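PDB 2RAA: pyruvate synthase subunit PorC from Thermotoga maritima MSB8, which forms the gamma chain of the heterotetrameric pyruvate:ferredoxin oxidoreductase, which oxidises pyruvate with coenzyme A to acetyl-CoA and carbon dioxide while reducing ferredoxin. Local coordinates for residues F53-A58 / P64-N69. Residues are numbered along the deposited sequence; the frame is centred on the assembly and turned at random.
Sequences FPEYGA and PMRAFN. With SO4 (sulfate ion), chain B.
With CG of F53 set between its backbone N and carbonyl carbon (chi1 49°) and CG of F68 beside its own backbone N (chi1 -56°), the two rings come together on one face of a β-hairpin. Antiparallel strands 50-55 and 64-72 form it, the former an outermost strand of the mixed sheet within this chain. The phenyl planes are nearly parallel but offset so far that they hardly overlap. F53 CE2 sits 3.4 Å from F68 CD1, while F68 CB lies over the F53 ring face toward its rim, a CH-pi contact. The F53–F68 backbone bonds are weak. E55 and R66 are a hydrogen-bonded pair: E55 N gives a bond of 3.0 Å to R66 O, from above the carbonyl plane, and R66 N returns one of 3.3 Å to E55 O. Their side chains form a salt bridge, E55 OE1 standing 3.1 Å from R66 NH2 over a guanidinium face; because OE1 is well out of that plane, no N-H points at it and charge alone attracts. The carboxylate is turned 83° to the guanidinium. E55 CG packs against F68 CE1. P54 and A67 form the non-hydrogen-bonded pair, their side chains on the opposite face, where helix 32-45 covers A67. Near the turn, the selenomethionine M65 curls alongside Y56, its CB 3.8 Å from Y56 CD1. Both border a sulfate, probably a crystallisation additive, which G29 N and G31 N also bind. Y56 OH donates a 2.7 Å hydrogen bond to sulfate O4, at the ring's edge, and M65 CE approaches sulfate O1 to 3.4 Å.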
# COMPACT_ATOMS: atom_id res chain seq x y z
N PHE A 53 -6.90 7.99 -7.77
CA PHE A 53 -8.05 7.42 -8.45
C PHE A 53 -7.75 5.97 -8.73
O PHE A 53 -6.60 5.57 -8.64
CB PHE A 53 -8.26 8.15 -9.76
CG PHE A 53 -7.00 8.26 -10.56
CD1 PHE A 53 -6.07 9.26 -10.26
CD2 PHE A 53 -6.71 7.34 -11.56
CE1 PHE A 53 -4.87 9.37 -10.98
CE2 PHE A 53 -5.52 7.43 -12.29
CZ PHE A 53 -4.59 8.45 -11.99
N PRO A 54 -8.78 5.19 -9.08
CA PRO A 54 -8.57 3.83 -9.53
C PRO A 54 -8.63 3.70 -11.05
O PRO A 54 -8.95 4.66 -11.73
CB PRO A 54 -9.75 3.08 -8.89
CG PRO A 54 -10.80 4.17 -8.54
CD PRO A 54 -10.22 5.49 -9.01
N GLU A 55 -8.28 2.52 -11.54
CA GLU A 55 -8.46 2.12 -12.95
C GLU A 55 -8.87 0.64 -12.99
O GLU A 55 -8.05 -0.24 -12.71
CB GLU A 55 -7.21 2.35 -13.81
CG GLU A 55 -7.10 3.77 -14.41
CD GLU A 55 -5.94 3.92 -15.41
OE1 GLU A 55 -5.35 2.87 -15.79
OE2 GLU A 55 -5.62 5.08 -15.80
N TYR A 56 -10.13 0.38 -13.32
CA TYR A 56 -10.66 -0.99 -13.44
C TYR A 56 -10.78 -1.45 -14.90
O TYR A 56 -10.51 -0.69 -15.84
CB TYR A 56 -12.05 -1.10 -12.78
CG TYR A 56 -12.13 -0.80 -11.30
CD1 TYR A 56 -11.97 -1.81 -10.36
CD2 TYR A 56 -12.40 0.49 -10.85
CE1 TYR A 56 -12.05 -1.54 -8.98
CE2 TYR A 56 -12.49 0.78 -9.48
CZ TYR A 56 -12.31 -0.23 -8.55
OH TYR A 56 -12.40 0.05 -7.21
N GLY A 57 -11.18 -2.71 -15.06
CA GLY A 57 -11.57 -3.32 -16.35
C GLY A 57 -12.28 -4.61 -15.98
O GLY A 57 -11.89 -5.70 -16.39
N ALA A 58 -13.33 -4.46 -15.17
CA ALA A 58 -14.03 -5.60 -14.55
C ALA A 58 -15.52 -5.58 -14.84
O ALA A 58 -16.34 -5.76 -13.93
CB ALA A 58 -13.79 -5.57 -13.04
N PRO A 64 -8.24 -8.10 -11.59
CA PRO A 64 -7.08 -7.25 -11.30
C PRO A 64 -7.36 -5.80 -11.62
O PRO A 64 -8.00 -5.50 -12.63
CB PRO A 64 -5.99 -7.77 -12.24
CG PRO A 64 -6.41 -9.13 -12.63
CD PRO A 64 -7.92 -9.16 -12.56
N MSE A 65 -6.89 -4.91 -10.75
CA MSE A 65 -7.06 -3.47 -10.95
C MSE A 65 -5.81 -2.72 -10.42
O MSE A 65 -4.86 -3.34 -9.90
CB MSE A 65 -8.39 -2.98 -10.33
CG MSE A 65 -8.62 -3.30 -8.84
SE MSE A 65 -7.45 -2.27 -7.63
CE MSE A 65 -8.59 -0.56 -7.46
N ARG A 66 -5.81 -1.39 -10.61
CA ARG A 66 -4.76 -0.53 -10.10
C ARG A 66 -5.44 0.67 -9.38
O ARG A 66 -6.61 0.99 -9.61
CB ARG A 66 -3.84 -0.04 -11.24
CG ARG A 66 -3.84 -0.93 -12.48
CD ARG A 66 -2.53 -0.98 -13.31
NE ARG A 66 -2.31 0.17 -14.20
CZ ARG A 66 -2.87 0.35 -15.40
NH1 ARG A 66 -3.73 -0.53 -15.91
NH2 ARG A 66 -2.57 1.44 -16.10
N ALA A 67 -4.71 1.29 -8.46
CA ALA A 67 -5.08 2.56 -7.88
C ALA A 67 -3.78 3.38 -7.95
O ALA A 67 -2.74 2.80 -8.21
CB ALA A 67 -5.58 2.40 -6.45
N PHE A 68 -3.82 4.69 -7.73
CA PHE A 68 -2.66 5.54 -7.89
C PHE A 68 -2.72 6.65 -6.89
O PHE A 68 -3.78 7.10 -6.60
CB PHE A 68 -2.73 6.21 -9.27
CG PHE A 68 -2.83 5.22 -10.41
CD1 PHE A 68 -4.05 4.76 -10.85
CD2 PHE A 68 -1.69 4.75 -11.05
CE1 PHE A 68 -4.11 3.83 -11.89
CE2 PHE A 68 -1.77 3.83 -12.08
CZ PHE A 68 -2.95 3.37 -12.49
N ASN A 69 -1.59 7.09 -6.36
CA ASN A 69 -1.51 8.31 -5.56
C ASN A 69 -0.40 9.16 -6.12
O ASN A 69 0.65 8.63 -6.51
CB ASN A 69 -1.17 8.07 -4.09
CG ASN A 69 -2.26 7.35 -3.34
OD1 ASN A 69 -2.22 6.16 -3.26
ND2 ASN A 69 -3.24 8.07 -2.78
S SO4 B . -11.09 -2.18 -4.27
O1 SO4 B . -9.75 -2.25 -4.81
O2 SO4 B . -11.32 -3.45 -3.58
O3 SO4 B . -11.20 -1.15 -3.22
O4 SO4 B . -11.97 -1.92 -5.40